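Local coordinates for CaaX farnesyltransferase alpha subunit Ram2 (PDB 4L9P), which is the alpha subunit of a heterodimeric protein farnesyltransferase, which probably attaches farnesyl groups to proteins ending in a CaaX motif, at residues S198-R203 with L245-S250; L206-R211 with R266-A271; P234-D239 with Q270-P275. The protein carries 1 engineered substitution. All coordinates share one frame; numbering follows the deposited sequence.

Contact 1: residues S198-R203 with L245-S250; sequences SAWNHR and LQYSQS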
# COMPACT_ATOMS: atom_id res chain seq x y z
N SER A 198 -12.71 7.61 5.80
CA SER A 198 -13.17 6.19 5.68
C SER A 198 -14.69 6.15 5.67
O SER A 198 -15.33 5.35 4.95
CB SER A 198 -12.69 5.38 6.90
OG SER A 198 -11.25 5.45 6.93
N ALA A 199 -15.32 7.04 6.45
CA ALA A 199 -16.79 7.08 6.47
C ALA A 199 -17.36 7.62 5.14
O ALA A 199 -18.39 7.13 4.64
CB ALA A 199 -17.25 7.89 7.68
N TRP A 200 -16.69 8.64 4.56
CA TRP A 200 -17.10 9.12 3.24
C TRP A 200 -16.97 8.02 2.20
O TRP A 200 -17.85 7.89 1.34
CB TRP A 200 -16.25 10.34 2.82
CG TRP A 200 -16.65 11.58 3.53
CD1 TRP A 200 -16.00 12.15 4.62
CD2 TRP A 200 -17.77 12.43 3.22
NE1 TRP A 200 -16.66 13.32 4.99
CE2 TRP A 200 -17.75 13.50 4.16
CE3 TRP A 200 -18.80 12.37 2.26
CZ2 TRP A 200 -18.73 14.53 4.16
CZ3 TRP A 200 -19.77 13.41 2.26
CH2 TRP A 200 -19.70 14.47 3.18
N ASN A 201 -15.89 7.23 2.26
CA ASN A 201 -15.71 6.17 1.29
C ASN A 201 -16.83 5.12 1.38
O ASN A 201 -17.32 4.63 0.36
CB ASN A 201 -14.29 5.57 1.45
CG ASN A 201 -14.06 4.43 0.48
OD1 ASN A 201 -13.84 4.69 -0.72
ND2 ASN A 201 -14.24 3.18 0.92
N HIS A 202 -17.18 4.78 2.63
CA HIS A 202 -18.27 3.79 2.82
C HIS A 202 -19.57 4.41 2.35
O HIS A 202 -20.41 3.71 1.74
CB HIS A 202 -18.34 3.42 4.29
CG HIS A 202 -19.20 2.21 4.55
ND1 HIS A 202 -18.76 0.94 4.24
CD2 HIS A 202 -20.43 2.07 5.13
CE1 HIS A 202 -19.69 0.07 4.58
NE2 HIS A 202 -20.72 0.73 5.10
N ARG A 203 -19.76 5.72 2.54
CA ARG A 203 -21.00 6.39 2.05
C ARG A 203 -21.11 6.23 0.53
O ARG A 203 -22.20 5.97 0.01
CB ARG A 203 -20.99 7.89 2.40
CG ARG A 203 -22.39 8.52 2.14
CD ARG A 203 -22.35 10.06 2.44
NE ARG A 203 -23.71 10.53 2.24
CZ ARG A 203 -24.62 10.67 3.20
NH1 ARG A 203 -24.30 10.51 4.50
NH2 ARG A 203 -25.87 10.97 2.84
N LEU A 245 -25.62 15.59 -3.19
CA LEU A 245 -24.89 16.85 -3.39
C LEU A 245 -25.24 17.90 -2.34
O LEU A 245 -24.36 18.64 -1.86
CB LEU A 245 -25.11 17.36 -4.83
CG LEU A 245 -24.54 16.48 -5.93
CD1 LEU A 245 -25.02 17.01 -7.26
CD2 LEU A 245 -22.98 16.46 -5.88
N GLN A 246 -26.53 17.99 -1.98
CA GLN A 246 -26.88 18.94 -0.94
C GLN A 246 -26.24 18.56 0.39
O GLN A 246 -25.74 19.44 1.13
CB GLN A 246 -28.43 18.98 -0.80
CG GLN A 246 -28.93 19.94 0.24
CD GLN A 246 -30.46 20.02 0.20
OE1 GLN A 246 -31.16 19.21 0.83
NE2 GLN A 246 -30.99 20.99 -0.55
N TYR A 247 -26.22 17.26 0.69
CA TYR A 247 -25.59 16.80 1.92
C TYR A 247 -24.10 17.21 1.95
O TYR A 247 -23.55 17.73 2.95
CB TYR A 247 -25.73 15.28 2.06
CG TYR A 247 -25.01 14.71 3.27
CD1 TYR A 247 -25.64 14.68 4.53
CD2 TYR A 247 -23.73 14.16 3.15
CE1 TYR A 247 -25.01 14.15 5.62
CE2 TYR A 247 -23.07 13.66 4.24
CZ TYR A 247 -23.71 13.65 5.47
OH TYR A 247 -23.05 13.09 6.53
N SER A 248 -23.46 16.98 0.83
CA SER A 248 -22.02 17.33 0.69
C SER A 248 -21.79 18.83 0.92
O SER A 248 -20.83 19.18 1.62
CB SER A 248 -21.51 16.92 -0.68
OG SER A 248 -21.64 15.52 -0.83
N GLN A 249 -22.63 19.69 0.30
CA GLN A 249 -22.47 21.13 0.50
C GLN A 249 -22.63 21.45 1.97
O GLN A 249 -21.89 22.26 2.50
CB GLN A 249 -23.45 21.94 -0.34
CG GLN A 249 -23.16 21.85 -1.82
CD GLN A 249 -23.96 22.85 -2.64
OE1 GLN A 249 -24.88 23.48 -2.13
NE2 GLN A 249 -23.60 23.01 -3.92
N SER A 250 -23.63 20.87 2.64
CA SER A 250 -23.84 21.19 4.06
C SER A 250 -22.65 20.79 4.92
O SER A 250 -22.29 21.49 5.86
CB SER A 250 -25.05 20.45 4.59
OG SER A 250 -26.23 20.95 4.02
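The guanidinium of Arg203 lies flat on one face of the Tyr247 ring, the two planes only 13° apart, while CZ3 of Trp200 sits at the edge of the same ring, near its plane. On the tyrosine face the cation is displaced from the middle: NH1 of Arg203 stands 3.3 Å from CZ of Tyr247, and CZ of Arg203 is 3.7 Å from the ring centroid, a cation-pi stack. Arginine suits this place because a flat, delocalised cation can lie against a ring while its N-H groups point outward to acceptors. Its NE pairs with Glu244 and its NH1 with Glu187, so carboxylates fix the rotation of the group and probably offset the cost of burying its charge. The straight chain, with CG anti to the backbone N (chi1 -169°) and no bend as far as NE, spans the distance between the helices.

Trp200 brings the far side of its six-membered ring to Tyr247, CH2 lying 3.6 Å from CE2, and the two rings form an oblique pair with planes inclined at 55°. The long reach of the indole suits helices whose segment axes lie 13.7 Å apart and run nearly antiparallel. The indole NE1 is satisfied by the carbonyl of Val194, and Ser248 OG bonds back to Glu244 O. Around this layer, helix 180-192 supplies Leu190 against Trp200 and Tyr247, and helix 259-272 places Tyr264 beside Trp200, Arg203 and Ser248, joining helices 197-208 and 238-254 into the alpha-helical stack.

Contact 2: residues L206-R211 with R266-A271; sequences LRFGPR and RGVLQA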
# COMPACT_ATOMS: atom_id res chain seq x y z
N LEU A 206 -22.38 2.83 -0.28
CA LEU A 206 -23.81 2.63 0.03
C LEU A 206 -24.64 3.29 -1.03
O LEU A 206 -25.69 2.74 -1.41
CB LEU A 206 -24.14 3.29 1.37
CG LEU A 206 -23.49 2.64 2.60
CD1 LEU A 206 -23.83 3.45 3.86
CD2 LEU A 206 -23.89 1.16 2.78
N ARG A 207 -24.25 4.47 -1.49
CA ARG A 207 -25.12 5.25 -2.39
C ARG A 207 -24.91 4.98 -3.87
O ARG A 207 -25.89 5.00 -4.65
CB ARG A 207 -24.97 6.74 -2.11
CG ARG A 207 -25.45 7.15 -0.69
CD ARG A 207 -26.95 7.05 -0.62
NE ARG A 207 -27.51 7.81 0.48
CZ ARG A 207 -28.38 7.29 1.35
NH1 ARG A 207 -28.66 5.97 1.31
NH2 ARG A 207 -28.90 8.08 2.29
N PHE A 208 -23.66 4.73 -4.26
CA PHE A 208 -23.26 4.74 -5.66
C PHE A 208 -22.50 3.51 -6.03
O PHE A 208 -22.20 3.34 -7.20
CB PHE A 208 -22.49 6.04 -6.00
CG PHE A 208 -23.33 7.24 -5.83
CD1 PHE A 208 -24.35 7.47 -6.72
CD2 PHE A 208 -23.19 8.07 -4.71
CE1 PHE A 208 -25.20 8.55 -6.56
CE2 PHE A 208 -24.00 9.18 -4.55
CZ PHE A 208 -25.04 9.40 -5.48
N GLY A 209 -22.19 2.65 -5.07
CA GLY A 209 -21.42 1.46 -5.43
C GLY A 209 -22.21 0.41 -6.21
O GLY A 209 -23.42 0.30 -6.04
N PRO A 210 -21.55 -0.35 -7.09
CA PRO A 210 -22.30 -1.35 -7.88
C PRO A 210 -22.88 -2.45 -7.00
O PRO A 210 -22.24 -2.90 -6.06
CB PRO A 210 -21.26 -1.92 -8.85
CG PRO A 210 -19.99 -1.14 -8.61
CD PRO A 210 -20.14 -0.19 -7.48
N ARG A 211 -24.05 -2.93 -7.35
CA ARG A 211 -24.73 -3.91 -6.52
C ARG A 211 -25.06 -5.20 -7.27
O ARG A 211 -25.63 -6.10 -6.67
CB ARG A 211 -26.05 -3.30 -5.99
CG ARG A 211 -25.92 -1.99 -5.20
CD ARG A 211 -27.32 -1.55 -4.73
NE ARG A 211 -27.29 -0.23 -4.08
CZ ARG A 211 -28.33 0.27 -3.42
NH1 ARG A 211 -29.49 -0.45 -3.35
NH2 ARG A 211 -28.24 1.47 -2.83
N ARG A 266 -17.18 15.28 -6.24
CA ARG A 266 -16.65 14.96 -7.57
C ARG A 266 -17.07 13.56 -7.98
O ARG A 266 -17.43 13.33 -9.14
CB ARG A 266 -15.13 15.09 -7.62
CG ARG A 266 -14.66 16.52 -7.51
CD ARG A 266 -13.19 16.60 -7.38
NE ARG A 266 -12.62 17.96 -7.47
CZ ARG A 266 -12.17 18.54 -8.59
NH1 ARG A 266 -12.27 17.94 -9.76
NH2 ARG A 266 -11.62 19.75 -8.51
N GLY A 267 -16.98 12.61 -7.07
CA GLY A 267 -17.38 11.25 -7.40
C GLY A 267 -18.86 11.16 -7.71
O GLY A 267 -19.27 10.43 -8.63
N VAL A 268 -19.69 11.87 -6.96
CA VAL A 268 -21.13 11.85 -7.27
C VAL A 268 -21.44 12.43 -8.63
O VAL A 268 -22.22 11.85 -9.40
CB VAL A 268 -21.91 12.64 -6.21
CG1 VAL A 268 -23.42 12.75 -6.60
CG2 VAL A 268 -21.74 11.97 -4.82
N LEU A 269 -20.79 13.56 -8.96
CA LEU A 269 -21.03 14.19 -10.29
C LEU A 269 -20.56 13.26 -11.40
O LEU A 269 -21.24 13.11 -12.41
CB LEU A 269 -20.40 15.58 -10.38
CG LEU A 269 -21.05 16.59 -9.42
CD1 LEU A 269 -20.17 17.85 -9.27
CD2 LEU A 269 -22.42 17.01 -9.93
N GLN A 270 -19.39 12.63 -11.23
CA GLN A 270 -18.95 11.65 -12.24
C GLN A 270 -19.95 10.50 -12.39
O GLN A 270 -20.28 10.08 -13.52
CB GLN A 270 -17.58 11.09 -11.85
CG GLN A 270 -17.08 9.88 -12.70
CD GLN A 270 -16.61 10.27 -14.10
OE1 GLN A 270 -16.72 11.44 -14.54
NE2 GLN A 270 -16.09 9.28 -14.83
N ALA A 271 -20.40 9.96 -11.27
CA ALA A 271 -21.37 8.85 -11.34
C ALA A 271 -22.62 9.27 -12.09
O ALA A 271 -23.19 8.48 -12.93
CB ALA A 271 -21.73 8.39 -9.90
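The backbones come closest where helix 197-208 runs out, with the CA atoms of Phe208 and Ala271 7.3 Å apart and Gly209 the first residue to leave helical geometry. Phe208 carries the whole contact from its side. Its CG is anti to the carbonyl carbon (chi1 -63°), and the ring reaches across to helix 259-272, where Val268 and Ala271, one turn apart, receive it. CE2 of Phe208 meets CG2 of Val268 at 3.6 Å, and CZ of Phe208 lies 3.9 Å from CG1 of Val268. Both valine methyls thus lie by CE2 and CZ, while CD1 of Phe208, para to CE2, is 4.2 Å from CB of Ala271. The residue sizes match: a broad ring is set against a branched valine, and an alanine leaves room for the close approach of the backbones. No hydrogen bond crosses, and all three residues are buried, as expected of a purely apolar contact.

The chain leaves the helix extended through Gly209 and Pro210, and the Arg211 side chain reaches back so that its NH2 donates to the carbonyl oxygen of Leu206, 3.2 Å away, almost in line with that C=O. The same NH2 also pairs with Asp178, which gives the returning side chain a second hold. Leu233 covers Phe208 and is also bonded through its backbone to Ala271, while Val241 and Leu245 of helix 238-254 pack on Val268. Phe208 thus meets helix 259-272 past the intervening helix 238-254, apolar helix-helix packing in keeping with the TPR-like helical fold of the prenyltransferase alpha family.

Contact 3: residues P234-D239 with Q270-P275; sequences PVVDED and QAAGRP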
# COMPACT_ATOMS: atom_id res chain seq x y z
N PRO A 234 -25.20 3.32 -14.97
CA PRO A 234 -26.05 2.96 -16.11
C PRO A 234 -27.39 3.70 -16.05
O PRO A 234 -27.97 4.03 -17.10
CB PRO A 234 -26.33 1.46 -15.90
CG PRO A 234 -25.50 1.00 -14.80
CD PRO A 234 -24.86 2.16 -14.13
N VAL A 235 -27.90 3.92 -14.85
CA VAL A 235 -29.21 4.56 -14.68
C VAL A 235 -29.02 5.46 -13.48
O VAL A 235 -28.50 5.02 -12.47
CB VAL A 235 -30.34 3.58 -14.34
CG1 VAL A 235 -31.64 4.35 -14.17
CG2 VAL A 235 -30.55 2.57 -15.46
N VAL A 236 -29.40 6.72 -13.62
CA VAL A 236 -29.15 7.72 -12.57
C VAL A 236 -30.47 8.04 -11.86
O VAL A 236 -31.45 8.38 -12.51
CB VAL A 236 -28.59 9.02 -13.15
CG1 VAL A 236 -28.29 10.04 -12.03
CG2 VAL A 236 -27.32 8.76 -13.94
N ASP A 237 -30.49 7.95 -10.54
CA ASP A 237 -31.63 8.41 -9.74
C ASP A 237 -31.35 9.90 -9.44
O ASP A 237 -30.51 10.22 -8.60
CB ASP A 237 -31.72 7.60 -8.45
CG ASP A 237 -32.80 8.11 -7.48
OD1 ASP A 237 -33.31 9.25 -7.58
OD2 ASP A 237 -33.12 7.34 -6.56
N GLU A 238 -31.99 10.79 -10.17
CA GLU A 238 -31.59 12.21 -10.13
C GLU A 238 -31.87 12.82 -8.75
O GLU A 238 -31.12 13.67 -8.31
CB GLU A 238 -32.28 13.02 -11.25
CG GLU A 238 -32.07 12.40 -12.64
CD GLU A 238 -30.65 12.54 -13.17
OE1 GLU A 238 -29.80 13.20 -12.53
OE2 GLU A 238 -30.39 12.00 -14.27
N ASP A 239 -32.93 12.40 -8.07
CA ASP A 239 -33.27 13.00 -6.78
C ASP A 239 -32.30 12.58 -5.70
O ASP A 239 -31.97 13.37 -4.82
CB ASP A 239 -34.68 12.62 -6.32
CG ASP A 239 -35.75 13.16 -7.22
OD1 ASP A 239 -35.65 14.30 -7.73
OD2 ASP A 239 -36.71 12.41 -7.40
N GLN A 270 -19.39 12.63 -11.23
CA GLN A 270 -18.95 11.65 -12.24
C GLN A 270 -19.95 10.50 -12.39
O GLN A 270 -20.28 10.08 -13.52
CB GLN A 270 -17.58 11.09 -11.85
CG GLN A 270 -17.08 9.88 -12.70
CD GLN A 270 -16.61 10.27 -14.10
OE1 GLN A 270 -16.72 11.44 -14.54
NE2 GLN A 270 -16.09 9.28 -14.83
N ALA A 271 -20.40 9.96 -11.27
CA ALA A 271 -21.37 8.85 -11.34
C ALA A 271 -22.62 9.27 -12.09
O ALA A 271 -23.19 8.48 -12.93
CB ALA A 271 -21.73 8.39 -9.90
N ALA A 272 -23.08 10.48 -11.81
CA ALA A 272 -24.34 10.98 -12.39
C ALA A 272 -24.20 11.51 -13.84
O ALA A 272 -25.21 11.81 -14.50
CB ALA A 272 -24.91 12.08 -11.50
N GLY A 273 -22.96 11.68 -14.33
CA GLY A 273 -22.82 12.25 -15.67
C GLY A 273 -23.09 13.73 -15.70
O GLY A 273 -23.50 14.30 -16.73
N ARG A 274 -22.85 14.37 -14.56
CA ARG A 274 -23.08 15.79 -14.45
C ARG A 274 -21.75 16.55 -14.39
O ARG A 274 -20.74 16.05 -13.88
CB ARG A 274 -23.88 16.10 -13.20
CG ARG A 274 -25.29 15.59 -13.22
CD ARG A 274 -25.97 16.10 -11.95
NE ARG A 274 -27.26 15.50 -11.72
CZ ARG A 274 -28.07 15.86 -10.72
NH1 ARG A 274 -27.75 16.86 -9.91
NH2 ARG A 274 -29.20 15.22 -10.56
N PRO A 275 -21.77 17.80 -14.87
CA PRO A 275 -20.51 18.55 -14.93
C PRO A 275 -20.12 19.23 -13.62
O PRO A 275 -20.99 19.57 -12.85
CB PRO A 275 -20.80 19.61 -15.99
CG PRO A 275 -22.28 19.88 -15.82
CD PRO A 275 -22.90 18.53 -15.51
O HOH W 1 -27.47 13.38 -13.93
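Glu238 and Arg274 form a salt bridge between the N-terminal end of helix 238-254 and the turn that ends helix 259-272, which closes in a Schellman motif. NH2 of Arg274 gives a nearly straight bond to OE1 of Glu238, 2.9 Å long at 172°, using the anti lone pair of that oxygen. OE1 of Glu238 lies in the plane of the guanidinium, and the carboxylate as a whole is nearly coplanar with it, 17° apart. The same NH2 also makes a weak bond of 3.3 Å to the backbone O of Glu238. A water ties the pair further: it donates to OE1 of Glu238 at 2.7 Å and to the carbonyl oxygen of Ala272, and accepts from NE of Arg274. Beside these polar groups Val236 sets a small apolar patch, CG1 being 4.0 Å from CB of Ala272.

Bending at chi2 (-71°) curls the glutamate over toward the arginine, whose chain from CG to NE is extended. The second shell holds that arginine: NH1 is shared by two further carboxylates, Asp242 and Glu278, which fix the group and probably offset its charge. Val241 lies against Val236, Ala272 and Arg274. Glycine suits position 273, where the positive phi is easy for a residue without a CB. Asp237, the N-cap of helix 238-254, is short enough to turn its carboxylate back onto the first turn; OD1 takes the amide of Leu240 and, in a weak capping bond of 3.2 Å, the backbone N of Asp239.

In the fold
From the N terminus, helix 197-208 and the loop just after it supply the first segments of contacts 1 and 2, so both loops open there, before the long connection leading to helix 238-254. Contact 1 closes first, at 245-250, and contact 2 closes later, at 266-271. Contact 3 opens at 234-239, between the openings and the closings of the other two, and shuts on 270-275, overlapping contact 2 at Gln270 and Ala271. The segments of contacts 1 and 2 alternate along the chain, as do those of contacts 1 and 3. Together they bind three consecutive helices, 197-208, 238-254 and 259-272, with Leu245 packing against Val268, Leu269 and Arg274 where they adjoin.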